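PDB 6AOK: Ceg4 from Legionella pneumophila subsp. pneumophila, which acts as a HAD-like phosphotyrosine phosphatase effector that attenuates activation of eukaryotic MAPK pathways, its phosphatase domain binding a magnesium ion. Local coordinates for residues A[10-22]-A[156-168]. Sequence-based numbering, arbitrary orientation.
With MG (magnesium ion), chain B.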
loop_
_atom_site.group_PDB
_atom_site.type_symbol
_atom_site.label_atom_id
_atom_site.label_comp_id
_atom_site.label_asym_id
_atom_site.label_seq_id
_atom_site.Cartn_x
_atom_site.Cartn_y
_atom_site.Cartn_z
HETATM N N MSE A 10 7.574 -16.913 -16.102
HETATM C CA MSE A 10 7.679 -16.633 -14.714
HETATM C C MSE A 10 6.285 -16.498 -14.105
HETATM O O MSE A 10 5.334 -16.116 -14.790
HETATM C CB MSE A 10 8.560 -15.404 -14.535
HETATM C CG MSE A 10 10.005 -15.805 -14.699
HETATM SE SE MSE A 10 11.145 -15.032 -13.400
HETATM C CE MSE A 10 11.517 -13.330 -14.294
ATOM N N PRO A 11 6.167 -16.875 -12.831
ATOM C CA PRO A 11 4.902 -16.692 -12.108
ATOM C C PRO A 11 4.522 -15.214 -12.052
ATOM O O PRO A 11 5.362 -14.326 -12.207
ATOM C CB PRO A 11 5.224 -17.211 -10.700
ATOM C CG PRO A 11 6.514 -17.966 -10.810
ATOM C CD PRO A 11 7.251 -17.337 -11.943
ATOM N N LYS A 12 3.237 -14.953 -11.812
ATOM C CA LYS A 12 2.744 -13.591 -11.631
ATOM C C LYS A 12 1.979 -13.498 -10.328
ATOM O O LYS A 12 1.190 -14.382 -10.006
ATOM C CB LYS A 12 1.824 -13.190 -12.768
ATOM C CG LYS A 12 2.551 -13.121 -14.150
ATOM C CD LYS A 12 3.471 -11.892 -14.230
ATOM C CE LYS A 12 4.227 -11.851 -15.542
ATOM N NZ LYS A 12 4.937 -10.536 -15.670
ATOM N N VAL A 13 2.200 -12.427 -9.597
ATOM C CA VAL A 13 1.489 -12.148 -8.353
ATOM C C VAL A 13 0.880 -10.771 -8.475
ATOM O O VAL A 13 1.506 -9.843 -9.019
ATOM C CB VAL A 13 2.417 -12.209 -7.124
ATOM C CG1 VAL A 13 1.662 -11.964 -5.879
ATOM C CG2 VAL A 13 3.175 -13.532 -7.078
ATOM N N ILE A 14 -0.342 -10.641 -7.983
ATOM C CA ILE A 14 -1.012 -9.352 -7.895
ATOM C C ILE A 14 -1.369 -9.138 -6.440
ATOM O O ILE A 14 -1.875 -10.046 -5.795
ATOM C CB ILE A 14 -2.276 -9.284 -8.762
ATOM C CG1 ILE A 14 -1.906 -9.585 -10.203
ATOM C CG2 ILE A 14 -2.975 -7.843 -8.607
ATOM C CD1 ILE A 14 -3.114 -9.886 -11.057
ATOM N N ILE A 15 -1.078 -7.953 -5.930
ATOM C CA ILE A 15 -1.388 -7.593 -4.563
ATOM C C ILE A 15 -2.460 -6.513 -4.590
ATOM O O ILE A 15 -2.315 -5.504 -5.287
ATOM C CB ILE A 15 -0.128 -7.112 -3.820
ATOM C CG1 ILE A 15 0.891 -8.247 -3.757
ATOM C CG2 ILE A 15 -0.499 -6.622 -2.405
ATOM C CD1 ILE A 15 2.220 -7.759 -3.388
ATOM N N PHE A 16 -3.491 -6.691 -3.780
ATOM C CA PHE A 16 -4.434 -5.624 -3.497
ATOM C C PHE A 16 -4.333 -5.416 -2.012
ATOM O O PHE A 16 -4.822 -6.265 -1.253
ATOM C CB PHE A 16 -5.865 -6.004 -3.888
ATOM C CG PHE A 16 -6.056 -6.118 -5.364
ATOM C CD1 PHE A 16 -6.068 -7.368 -5.982
ATOM C CD2 PHE A 16 -6.175 -4.999 -6.136
ATOM C CE1 PHE A 16 -6.247 -7.470 -7.352
ATOM C CE2 PHE A 16 -6.283 -5.086 -7.493
ATOM C CZ PHE A 16 -6.319 -6.339 -8.100
ATOM N N THR A 17 -3.742 -4.283 -1.591
ATOM C CA THR A 17 -3.535 -4.061 -0.168
ATOM C C THR A 17 -4.110 -2.701 0.215
ATOM O O THR A 17 -3.964 -1.712 -0.514
ATOM C CB THR A 17 -2.040 -4.141 0.207
ATOM O OG1 THR A 17 -1.900 -3.932 1.606
ATOM C CG2 THR A 17 -1.255 -3.075 -0.509
ATOM N N ASP A 18 -4.795 -2.670 1.340
ATOM C CA ASP A 18 -5.137 -1.422 2.007
ATOM C C ASP A 18 -3.856 -0.683 2.437
ATOM O O ASP A 18 -2.763 -1.260 2.484
ATOM C CB ASP A 18 -6.032 -1.754 3.223
ATOM C CG ASP A 18 -6.482 -0.512 3.974
ATOM O OD1 ASP A 18 -6.919 0.480 3.319
ATOM O OD2 ASP A 18 -6.409 -0.547 5.221
ATOM N N PHE A 19 -3.992 0.618 2.725
ATOM C CA PHE A 19 -2.850 1.363 3.255
ATOM C C PHE A 19 -2.978 1.582 4.763
ATOM O O PHE A 19 -2.255 0.938 5.539
ATOM C CB PHE A 19 -2.652 2.699 2.483
ATOM C CG PHE A 19 -1.444 3.473 2.944
ATOM C CD1 PHE A 19 -0.160 3.064 2.577
ATOM C CD2 PHE A 19 -1.590 4.615 3.738
ATOM C CE1 PHE A 19 0.959 3.754 3.005
ATOM C CE2 PHE A 19 -0.455 5.310 4.175
ATOM C CZ PHE A 19 0.807 4.882 3.800
ATOM N N ASP A 20 -3.891 2.458 5.209
ATOM C CA ASP A 20 -3.943 2.853 6.623
ATOM C C ASP A 20 -4.415 1.696 7.480
ATOM O O ASP A 20 -5.545 1.208 7.281
ATOM C CB ASP A 20 -4.905 4.022 6.826
ATOM C CG ASP A 20 -4.493 5.259 6.084
ATOM O OD1 ASP A 20 -3.407 5.846 6.379
ATOM O OD2 ASP A 20 -5.253 5.632 5.164
ATOM N N GLY A 21 -3.598 1.308 8.474
ATOM C CA GLY A 21 -3.953 0.230 9.358
ATOM C C GLY A 21 -3.618 -1.144 8.811
ATOM O O GLY A 21 -3.787 -2.136 9.514
ATOM N N THR A 22 -3.129 -1.219 7.588
ATOM C CA THR A 22 -2.648 -2.462 7.008
ATOM C C THR A 22 -1.154 -2.350 6.756
ATOM O O THR A 22 -0.342 -3.034 7.405
ATOM C CB THR A 22 -3.450 -2.738 5.713
ATOM O OG1 THR A 22 -4.858 -2.889 6.048
ATOM C CG2 THR A 22 -2.923 -3.993 5.003
ATOM N N THR A 156 -4.012 -7.016 -18.037
ATOM C CA THR A 156 -2.793 -7.566 -17.476
ATOM C C THR A 156 -2.849 -9.097 -17.524
ATOM O O THR A 156 -3.897 -9.700 -17.795
ATOM C CB THR A 156 -2.587 -7.078 -16.043
ATOM O OG1 THR A 156 -3.540 -7.719 -15.185
ATOM C CG2 THR A 156 -2.743 -5.550 -15.959
ATOM N N GLU A 157 -1.692 -9.730 -17.273
ATOM C CA GLU A 157 -1.633 -11.190 -17.249
ATOM C C GLU A 157 -2.232 -11.759 -15.965
ATOM O O GLU A 157 -2.079 -11.170 -14.929
ATOM C CB GLU A 157 -0.225 -11.712 -17.340
ATOM C CG GLU A 157 0.743 -10.726 -17.920
ATOM C CD GLU A 157 1.561 -11.342 -18.994
ATOM O OE1 GLU A 157 1.310 -12.512 -19.319
ATOM O OE2 GLU A 157 2.449 -10.652 -19.513
ATOM N N ARG A 158 -2.854 -12.917 -16.084
ATOM C CA ARG A 158 -3.509 -13.603 -14.973
ATOM C C ARG A 158 -2.500 -14.007 -13.900
ATOM O O ARG A 158 -1.390 -14.461 -14.194
ATOM C CB ARG A 158 -4.241 -14.834 -15.518
ATOM C CG ARG A 158 -4.634 -15.877 -14.510
ATOM C CD ARG A 158 -5.926 -16.531 -14.960
ATOM N NE ARG A 158 -7.011 -15.564 -14.925
ATOM C CZ ARG A 158 -7.956 -15.549 -13.993
ATOM N NH1 ARG A 158 -7.971 -16.478 -13.047
ATOM N NH2 ARG A 158 -8.900 -14.619 -14.020
ATOM N N ALA A 159 -2.893 -13.828 -12.652
ATOM C CA ALA A 159 -2.004 -14.115 -11.536
ATOM C C ALA A 159 -2.003 -15.611 -11.220
ATOM O O ALA A 159 -3.016 -16.304 -11.383
ATOM C CB ALA A 159 -2.454 -13.339 -10.283
ATOM N N ASN A 160 -0.851 -16.110 -10.793
ATOM C CA ASN A 160 -0.826 -17.376 -10.075
ATOM C C ASN A 160 -1.258 -17.184 -8.621
ATOM O O ASN A 160 -1.813 -18.098 -8.006
ATOM C CB ASN A 160 0.581 -18.001 -10.155
ATOM C CG ASN A 160 1.025 -18.254 -11.587
ATOM O OD1 ASN A 160 1.563 -17.371 -12.269
ATOM N ND2 ASN A 160 0.774 -19.461 -12.061
ATOM N N ARG A 161 -1.094 -15.985 -8.086
ATOM C CA ARG A 161 -1.465 -15.704 -6.709
ATOM C C ARG A 161 -1.971 -14.278 -6.608
ATOM O O ARG A 161 -1.360 -13.367 -7.174
ATOM C CB ARG A 161 -0.263 -15.898 -5.788
ATOM C CG ARG A 161 -0.614 -15.915 -4.327
ATOM C CD ARG A 161 0.096 -17.079 -3.620
ATOM N NE ARG A 161 0.275 -18.284 -4.429
ATOM C CZ ARG A 161 -0.716 -19.054 -4.863
ATOM N NH1 ARG A 161 -1.967 -18.709 -4.607
ATOM N NH2 ARG A 161 -0.456 -20.142 -5.576
ATOM N N VAL A 162 -3.076 -14.087 -5.887
ATOM C CA VAL A 162 -3.606 -12.755 -5.612
ATOM C C VAL A 162 -3.625 -12.593 -4.111
ATOM O O VAL A 162 -4.259 -13.400 -3.419
ATOM C CB VAL A 162 -5.023 -12.557 -6.192
ATOM C CG1 VAL A 162 -5.537 -11.135 -5.862
ATOM C CG2 VAL A 162 -5.055 -12.898 -7.742
ATOM N N TYR A 163 -2.932 -11.555 -3.601
ATOM C CA TYR A 163 -2.963 -11.182 -2.179
ATOM C C TYR A 163 -4.031 -10.122 -1.940
ATOM O O TYR A 163 -4.166 -9.180 -2.735
ATOM C CB TYR A 163 -1.630 -10.603 -1.727
ATOM C CG TYR A 163 -0.662 -11.698 -1.388
ATOM C CD1 TYR A 163 -0.034 -12.406 -2.385
ATOM C CD2 TYR A 163 -0.387 -12.021 -0.083
ATOM C CE1 TYR A 163 0.845 -13.403 -2.079
ATOM C CE2 TYR A 163 0.475 -13.018 0.230
ATOM C CZ TYR A 163 1.107 -13.719 -0.780
ATOM O OH TYR A 163 1.991 -14.767 -0.482
ATOM N N ILE A 164 -4.783 -10.281 -0.845
ATOM C CA ILE A 164 -5.773 -9.296 -0.403
ATOM C C ILE A 164 -5.530 -9.016 1.067
ATOM O O ILE A 164 -5.596 -9.939 1.882
ATOM C CB ILE A 164 -7.210 -9.779 -0.594
ATOM C CG1 ILE A 164 -7.389 -10.298 -2.027
ATOM C CG2 ILE A 164 -8.173 -8.624 -0.276
ATOM C CD1 ILE A 164 -8.658 -11.203 -2.220
ATOM N N LEU A 165 -5.236 -7.751 1.401
ATOM C CA LEU A 165 -4.897 -7.380 2.772
ATOM C C LEU A 165 -5.736 -6.191 3.153
ATOM O O LEU A 165 -5.716 -5.175 2.441
ATOM C CB LEU A 165 -3.415 -7.020 2.912
ATOM C CG LEU A 165 -2.545 -8.199 2.504
ATOM C CD1 LEU A 165 -1.953 -7.889 1.149
ATOM C CD2 LEU A 165 -1.459 -8.516 3.526
ATOM N N ASP A 166 -6.470 -6.296 4.258
ATOM C CA ASP A 166 -7.238 -5.124 4.711
ATOM C C ASP A 166 -7.600 -5.296 6.181
ATOM O O ASP A 166 -7.994 -6.387 6.608
ATOM C CB ASP A 166 -8.511 -4.920 3.863
ATOM C CG ASP A 166 -8.989 -3.477 3.845
ATOM O OD1 ASP A 166 -9.082 -2.875 4.938
ATOM O OD2 ASP A 166 -9.303 -2.935 2.732
ATOM N N ASP A 167 -7.472 -4.215 6.955
ATOM C CA ASP A 167 -7.913 -4.322 8.336
ATOM C C ASP A 167 -9.409 -4.090 8.515
ATOM O O ASP A 167 -9.924 -4.376 9.592
ATOM C CB ASP A 167 -7.129 -3.347 9.266
ATOM C CG ASP A 167 -7.364 -1.861 8.911
ATOM O OD1 ASP A 167 -7.159 -1.467 7.733
ATOM O OD2 ASP A 167 -7.788 -1.061 9.785
ATOM N N SER A 168 -10.100 -3.570 7.524
ATOM C CA SER A 168 -11.529 -3.366 7.633
ATOM C C SER A 168 -12.274 -4.583 7.088
ATOM O O SER A 168 -12.147 -4.882 5.906
ATOM C CB SER A 168 -11.932 -2.117 6.845
ATOM O OG SER A 168 -13.287 -2.205 6.441
HETATM MG MG MG B . -7.311 0.369 6.727
HETATM O O HOH W 1 2.310 -17.201 -15.440
HETATM O O HOH W 2 -7.908 2.064 5.749
HETATM O O HOH W 3 -9.112 -0.407 5.964
HETATM O O HOH W 4 -8.186 1.046 8.527
#
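The magnesium site of a HAD-like phosphatase, assembled where two neighbouring parallel strands of a Rossmann-like sheet end, joins D18 and D20 of one strand end to D167 of the other. Strands 13-17 and 161-165 run 11° from parallel, bonded alternately: I14 N donates to R161 O (3.0 Å), Y163 N to I14 O, F16 N to Y163 O, L165 N to F16 O. On one face V13 CG1 lies 3.9 Å from Y163 CD1, under helix 201-211; on the other, V162 CG1 meets the F16 ring at its edge, in plane, 3.8 Å from CD1. D18 N to L165 O, the last backbone bond of the series, is nearly straight and lies just before the metal site. With CG anti to its backbone nitrogen (chi1 -178°), D18 stacks its carboxylate on that of D166, the planes 4° apart; K144 forms salt bridges to both acids. D18 OD2, the backbone O of D20 and D167 OD1 bind magnesium, and three waters complete six ligands. D18, D20 and T22 fit the DxDx(T/V) signature, whose first aspartate is the nucleophile in other HAD phosphatases. T22 OG1 donates to the anti lone pair of D18 OD2 at 2.9 Å and weakly accepts from D167 N at 3.1 Å.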